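Local coordinates for alkaline phosphatase D (Bacillus subtilis, PDB 2YEQ), which hydrolyses phosphate monoesters to an alcohol and phosphate and acts as a phosphodiesterase, with iron and calcium in its active site, at residues M39-V44 with A67-A72; F333-N338 with W385-H390. One frame throughout, in Å; residues are numbered along the deposited sequence.

Contact 1: M39-V44 with A67-A72; sequences MPKQAV and AKPSLA. With PE5 (3,6,9,12,15,18,21,24-octaoxahexacosan-1-ol), chain B; PE5 (3,6,9,12,15,18,21,24-octaoxahexacosan-1-ol), chain Y.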
loop_
_atom_site.group_PDB
_atom_site.type_symbol
_atom_site.label_atom_id
_atom_site.label_comp_id
_atom_site.label_asym_id
_atom_site.label_seq_id
_atom_site.Cartn_x
_atom_site.Cartn_y
_atom_site.Cartn_z
ATOM N N MET A 39 -29.055 -0.034 2.364
ATOM C CA MET A 39 -29.690 -0.491 1.135
ATOM C C MET A 39 -30.690 -1.613 1.444
ATOM O O MET A 39 -30.526 -2.354 2.412
ATOM C CB MET A 39 -28.647 -1.035 0.166
ATOM C CG MET A 39 -27.746 0.034 -0.442
ATOM S SD MET A 39 -28.641 1.052 -1.615
ATOM C CE MET A 39 -28.850 -0.082 -2.962
ATOM N N PRO A 40 -31.708 -1.767 0.610
ATOM C CA PRO A 40 -32.610 -2.912 0.780
ATOM C C PRO A 40 -31.960 -4.206 0.307
ATOM O O PRO A 40 -31.036 -4.182 -0.498
ATOM C CB PRO A 40 -33.791 -2.556 -0.113
ATOM C CG PRO A 40 -33.228 -1.664 -1.134
ATOM C CD PRO A 40 -32.210 -0.834 -0.409
ATOM N N LYS A 41 -32.480 -5.329 0.764
ATOM C CA LYS A 41 -31.938 -6.632 0.418
ATOM C C LYS A 41 -32.440 -7.067 -0.957
ATOM O O LYS A 41 -33.190 -8.027 -1.069
ATOM C CB LYS A 41 -32.309 -7.664 1.504
ATOM C CG LYS A 41 -31.545 -8.983 1.424
ATOM C CD LYS A 41 -32.083 -10.041 2.415
ATOM C CE LYS A 41 -32.427 -11.366 1.712
ATOM N NZ LYS A 41 -32.793 -12.470 2.662
ATOM N N GLN A 42 -32.027 -6.352 -2.000
ATOM C CA GLN A 42 -32.348 -6.725 -3.381
ATOM C C GLN A 42 -31.296 -6.183 -4.350
ATOM O O GLN A 42 -30.614 -5.202 -4.056
ATOM C CB GLN A 42 -33.736 -6.213 -3.791
ATOM C CG GLN A 42 -33.839 -4.703 -3.884
ATOM C CD GLN A 42 -35.264 -4.165 -3.732
ATOM O OE1 GLN A 42 -36.103 -4.756 -3.051
ATOM N NE2 GLN A 42 -35.528 -3.020 -4.359
ATOM N N ALA A 43 -31.182 -6.829 -5.502
ATOM C CA ALA A 43 -30.211 -6.438 -6.503
ATOM C C ALA A 43 -30.678 -5.143 -7.157
ATOM O O ALA A 43 -31.869 -4.955 -7.348
ATOM C CB ALA A 43 -30.032 -7.525 -7.538
ATOM N N VAL A 44 -29.734 -4.244 -7.446
ATOM C CA VAL A 44 -30.031 -2.911 -7.981
ATOM C C VAL A 44 -29.194 -2.707 -9.250
ATOM O O VAL A 44 -27.986 -2.921 -9.235
ATOM C CB VAL A 44 -29.730 -1.810 -6.937
ATOM C CG1 VAL A 44 -30.032 -0.402 -7.499
ATOM C CG2 VAL A 44 -30.540 -2.068 -5.664
ATOM N N ALA A 67 -25.772 -4.594 -8.883
ATOM C CA ALA A 67 -25.169 -4.504 -7.549
ATOM C C ALA A 67 -25.986 -5.388 -6.600
ATOM O O ALA A 67 -27.200 -5.283 -6.584
ATOM C CB ALA A 67 -25.162 -3.045 -7.064
ATOM N N LYS A 68 -25.328 -6.231 -5.804
ATOM C CA LYS A 68 -26.018 -7.239 -4.961
ATOM C C LYS A 68 -25.721 -7.071 -3.489
ATOM O O LYS A 68 -24.582 -6.752 -3.133
ATOM C CB LYS A 68 -25.555 -8.661 -5.294
ATOM C CG LYS A 68 -25.253 -8.928 -6.733
ATOM C CD LYS A 68 -25.157 -10.426 -7.008
ATOM C CE LYS A 68 -23.796 -11.005 -6.649
ATOM N NZ LYS A 68 -23.461 -12.158 -7.546
ATOM N N PRO A 69 -26.709 -7.370 -2.643
ATOM C CA PRO A 69 -26.521 -7.318 -1.192
ATOM C C PRO A 69 -25.350 -8.175 -0.696
ATOM O O PRO A 69 -24.674 -7.783 0.255
ATOM C CB PRO A 69 -27.857 -7.865 -0.624
ATOM C CG PRO A 69 -28.821 -7.837 -1.734
ATOM C CD PRO A 69 -28.060 -7.843 -3.019
ATOM N N SER A 70 -25.126 -9.336 -1.313
ATOM C CA SER A 70 -24.085 -10.245 -0.819
ATOM C C SER A 70 -22.676 -9.665 -0.973
ATOM O O SER A 70 -21.755 -10.078 -0.250
ATOM C CB SER A 70 -24.173 -11.599 -1.497
ATOM O OG SER A 70 -23.884 -11.478 -2.869
ATOM N N LEU A 71 -22.530 -8.673 -1.859
ATOM C CA LEU A 71 -21.276 -7.919 -1.983
ATOM C C LEU A 71 -21.407 -6.430 -1.586
ATOM O O LEU A 71 -20.703 -5.562 -2.128
ATOM C CB LEU A 71 -20.761 -8.056 -3.411
ATOM C CG LEU A 71 -20.391 -9.492 -3.860
ATOM C CD1 LEU A 71 -20.082 -9.503 -5.339
ATOM C CD2 LEU A 71 -19.217 -10.039 -3.118
ATOM N N ALA A 72 -22.295 -6.155 -0.626
ATOM C CA ALA A 72 -22.531 -4.812 -0.084
ATOM C C ALA A 72 -22.889 -3.777 -1.173
ATOM O O ALA A 72 -22.607 -2.581 -1.036
ATOM C CB ALA A 72 -21.336 -4.341 0.754
HETATM C C50 PE5 B . -24.698 -14.692 -6.217
HETATM O O1 PE5 B . -23.556 -14.360 -5.410
HETATM C C1 PE5 B . -22.285 -14.591 -6.052
HETATM C C2 PE5 B . -21.223 -13.543 -5.673
HETATM O O2 PE5 B . -20.195 -13.400 -6.688
HETATM C C3 PE5 B . -20.513 -12.482 -7.746
HETATM C C4 PE5 B . -19.281 -11.969 -8.453
HETATM C C50 PE5 Y . -33.870 0.866 -4.772
HETATM O O1 PE5 Y . -32.971 1.376 -3.772
HETATM C C1 PE5 Y . -33.648 1.858 -2.596
HETATM C C2 PE5 Y . -32.699 2.628 -1.671
HETATM O O2 PE5 Y . -33.373 3.503 -0.736
HETATM C C3 PE5 Y . -32.507 4.067 0.266
HETATM C C4 PE5 Y . -31.650 5.192 -0.279
#
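The pyrrolidine ring of Pro69 lies against the backbone of Lys41 and Gln42, and this is where the two loops meet most broadly. CG of Pro69 comes within 3.5 Å of Gln42 N and also touches the carbonyl carbon of Lys41, while the neighbouring Pro69 CD rests near Gln42 O. What it packs on is an inverse gamma turn centred on Lys41, closed by a weak bond from Gln42 N to Pro40 O. Lys41 CG comes no nearer than 4.3 Å to Pro69 CG, and the rest of the side chain leads away. Next along, Ala43 has its CA 3.2 Å from Ala67 O in a CA-H...O contact, with CB of Ala43 also close to that oxygen. Ala67 O is also the acceptor of Val44 N, at 2.9 Å and with 163° at the hydrogen. The return bond, Ala67 N to Val44 O, is 2.8 Å long and less straight, at 145°. Together the two make Val44 and Ala67 an antiparallel hydrogen-bonded pair, with both side chains on the same face of the sheet. The pair joins the start of strand 44-51 to the end of its neighbour, edge strand 59-67, in the four-stranded antiparallel sheet of the PhoD N-terminal domain. Beyond it the two segments part into loops, and His73 NE2 bonds Gln42 O. The CB bond of Lys68 points away from the other loop; its chain bends at chi3 (-82°) and again at chi4, and NZ bonds O1 of the chain B polyether at 3.1 Å. A second polyether, chain Y, lies by the Pro40 ring, with its C2 3.7 Å from Pro40 CD.

Contact 2: F333-N338 with W385-H390; sequences FFAKWN and WASNLH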
loop_
_atom_site.group_PDB
_atom_site.type_symbol
_atom_site.label_atom_id
_atom_site.label_comp_id
_atom_site.label_asym_id
_atom_site.label_seq_id
_atom_site.Cartn_x
_atom_site.Cartn_y
_atom_site.Cartn_z
ATOM N N PHE A 333 9.963 -3.671 5.171
ATOM C CA PHE A 333 11.364 -3.257 5.017
ATOM C C PHE A 333 12.249 -4.400 4.499
ATOM O O PHE A 333 12.388 -5.445 5.142
ATOM C CB PHE A 333 11.857 -2.712 6.334
ATOM C CG PHE A 333 12.964 -1.687 6.220
ATOM C CD1 PHE A 333 14.257 -2.064 5.899
ATOM C CD2 PHE A 333 12.718 -0.356 6.504
ATOM C CE1 PHE A 333 15.295 -1.101 5.822
ATOM C CE2 PHE A 333 13.744 0.591 6.455
ATOM C CZ PHE A 333 15.024 0.209 6.099
ATOM N N PHE A 334 12.845 -4.187 3.321
ATOM C CA PHE A 334 13.596 -5.221 2.618
ATOM C C PHE A 334 15.107 -5.208 2.931
ATOM O O PHE A 334 15.732 -6.278 3.053
ATOM C CB PHE A 334 13.396 -5.064 1.120
ATOM C CG PHE A 334 14.029 -6.138 0.297
ATOM C CD1 PHE A 334 13.375 -7.338 0.073
ATOM C CD2 PHE A 334 15.277 -5.942 -0.297
ATOM C CE1 PHE A 334 13.962 -8.339 -0.700
ATOM C CE2 PHE A 334 15.866 -6.938 -1.064
ATOM C CZ PHE A 334 15.218 -8.126 -1.273
ATOM N N ALA A 335 15.697 -4.020 3.015
ATOM C CA ALA A 335 17.133 -3.907 3.249
ATOM C C ALA A 335 17.490 -4.325 4.666
ATOM O O ALA A 335 16.614 -4.417 5.535
ATOM C CB ALA A 335 17.631 -2.484 2.963
ATOM N N LYS A 336 18.785 -4.577 4.891
ATOM C CA LYS A 336 19.322 -4.757 6.236
ATOM C C LYS A 336 19.015 -3.528 7.071
ATOM O O LYS A 336 19.208 -2.389 6.626
ATOM C CB LYS A 336 20.844 -5.016 6.181
ATOM C CG LYS A 336 21.555 -5.089 7.521
ATOM C CD LYS A 336 23.099 -5.252 7.339
ATOM C CE LYS A 336 23.900 -4.886 8.593
ATOM N NZ LYS A 336 23.970 -3.431 8.917
ATOM N N TRP A 337 18.587 -3.748 8.313
ATOM C CA TRP A 337 18.095 -2.670 9.144
ATOM C C TRP A 337 18.383 -2.960 10.599
ATOM O O TRP A 337 17.474 -3.246 11.413
ATOM C CB TRP A 337 16.589 -2.516 8.863
ATOM C CG TRP A 337 15.917 -1.246 9.292
ATOM C CD1 TRP A 337 16.457 -0.018 9.384
ATOM C CD2 TRP A 337 14.522 -1.098 9.611
ATOM N NE1 TRP A 337 15.501 0.895 9.764
ATOM C CE2 TRP A 337 14.304 0.251 9.906
ATOM C CE3 TRP A 337 13.447 -1.990 9.683
ATOM C CZ2 TRP A 337 13.061 0.740 10.283
ATOM C CZ3 TRP A 337 12.212 -1.507 10.059
ATOM C CH2 TRP A 337 12.023 -0.155 10.343
ATOM N N ASN A 338 19.668 -2.872 10.937
ATOM C CA ASN A 338 20.162 -3.242 12.267
ATOM C C ASN A 338 19.993 -2.132 13.265
ATOM O O ASN A 338 20.589 -1.069 13.108
ATOM C CB ASN A 338 21.642 -3.647 12.171
ATOM C CG ASN A 338 22.202 -4.212 13.475
ATOM O OD1 ASN A 338 21.494 -4.369 14.507
ATOM N ND2 ASN A 338 23.485 -4.538 13.434
ATOM N N TRP A 385 12.574 6.056 4.116
ATOM C CA TRP A 385 13.958 5.607 4.031
ATOM C C TRP A 385 14.313 5.361 2.561
ATOM O O TRP A 385 13.442 5.167 1.724
ATOM C CB TRP A 385 14.179 4.291 4.808
ATOM C CG TRP A 385 13.768 4.264 6.252
ATOM C CD1 TRP A 385 12.506 4.098 6.736
ATOM C CD2 TRP A 385 14.625 4.321 7.401
ATOM N NE1 TRP A 385 12.512 4.079 8.104
ATOM C CE2 TRP A 385 13.796 4.198 8.547
ATOM C CE3 TRP A 385 16.009 4.476 7.580
ATOM C CZ2 TRP A 385 14.292 4.241 9.848
ATOM C CZ3 TRP A 385 16.503 4.527 8.880
ATOM C CH2 TRP A 385 15.640 4.400 10.000
ATOM N N ALA A 386 15.607 5.328 2.248
ATOM C CA ALA A 386 16.073 4.881 0.956
ATOM C C ALA A 386 17.414 4.166 1.139
ATOM O O ALA A 386 18.224 4.603 1.957
ATOM C CB ALA A 386 16.213 6.066 -0.025
ATOM N N SER A 387 17.604 3.078 0.406
ATOM C CA SER A 387 18.791 2.226 0.536
ATOM C C SER A 387 19.300 1.788 -0.800
ATOM O O SER A 387 18.528 1.412 -1.696
ATOM C CB SER A 387 18.487 0.924 1.333
ATOM O OG SER A 387 18.256 1.220 2.693
ATOM N N ASN A 388 20.626 1.739 -0.915
ATOM C CA ASN A 388 21.255 0.926 -1.937
ATOM C C ASN A 388 21.094 -0.559 -1.563
ATOM O O ASN A 388 21.306 -0.937 -0.408
ATOM C CB ASN A 388 22.765 1.270 -2.015
ATOM C CG ASN A 388 23.019 2.675 -2.582
ATOM O OD1 ASN A 388 23.863 3.444 -2.082
ATOM N ND2 ASN A 388 22.264 3.014 -3.613
ATOM N N LEU A 389 20.741 -1.383 -2.532
ATOM C CA LEU A 389 20.663 -2.835 -2.343
ATOM C C LEU A 389 21.903 -3.506 -2.939
ATOM O O LEU A 389 22.089 -3.492 -4.164
ATOM C CB LEU A 389 19.413 -3.398 -3.028
ATOM C CG LEU A 389 18.078 -2.850 -2.473
ATOM C CD1 LEU A 389 16.908 -3.486 -3.226
ATOM C CD2 LEU A 389 17.969 -3.078 -0.963
ATOM N N HIS A 390 22.718 -4.099 -2.065
ATOM C CA HIS A 390 23.960 -4.786 -2.460
ATOM C C HIS A 390 23.779 -6.303 -2.549
ATOM O O HIS A 390 23.024 -6.888 -1.763
ATOM C CB HIS A 390 25.040 -4.460 -1.434
ATOM C CG HIS A 390 25.554 -3.064 -1.526
ATOM N ND1 HIS A 390 24.968 -2.008 -0.860
ATOM C CD2 HIS A 390 26.621 -2.551 -2.182
ATOM C CE1 HIS A 390 25.652 -0.907 -1.103
ATOM N NE2 HIS A 390 26.655 -1.207 -1.909
#
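Trp385 offers one face of its indole to two rings that both arrive edge-on. Over the five-membered ring stands Phe333, whose CE2 is 3.7 Å from Trp385 CG and nearly equidistant from CD1; the planes meet at 81°. Trp337 comes down on the six-membered ring of the same indole at 79°, leading with NE1, which sits 3.5 Å from Trp385 CH2, and its CZ2 reaches Trp385 CZ2 at 3.7 Å. Both contacts are T-shaped. The two incoming rings also cover each other: Phe333 CE2 lies 3.5 Å above the Trp337 plane, over its centre. All three make an aromatic cluster, buried between the loop that follows strand 325-329 and strand 384-390 in the seven-stranded mixed sheet of the calcineurin-like metallophosphatase domain. Phe436 of the adjoining strand 433-437 adds another edge-to-face partner for Trp385, and Ile426 of helix 423-429 touches both tryptophans. Farther along the strand smaller side chains and one more ring take over. Ala335 points its CB at Ser387, 3.8 Å from OG, and also meets Leu389 CD2 at 4.0 Å. Leu389 CD2 also lies at the edge of the Phe334 ring, in its plane, 4.0 Å from CD2 of Phe334. A chi1 of -175° sets Phe334 CG anti to the backbone N, and the end of the side chain comes nearer the strand than its CB bond suggests. No hydrogen bond links the two segments directly; Glu404 of strand 400-406 bridges them instead, taking the backbone N-H groups of Phe334 and Ala335 on its carboxylate while its backbone pairs with Ser387.

Overall arrangement
The two contacts sit on opposite sides of the chain's centre, 46 Å apart between centres and about 31 Å between nearest atoms, without touching. They follow one another along the chain: contact 1 is complete within the N-terminal PhoD domain before contact 2 opens in the phosphatase domain. They share no sheet. Contact 1 lies at one end of edge strand 59-67 and its neighbour 44-51 in the four-stranded antiparallel sheet, partly exposed near the surface, whereas contact 2 packs a loop against the seven-stranded mixed sheet in a buried contact. In contact 2 the Phe333 side chain is about 10 Å from a bound calcium ion; neither contact supplies a metal ligand.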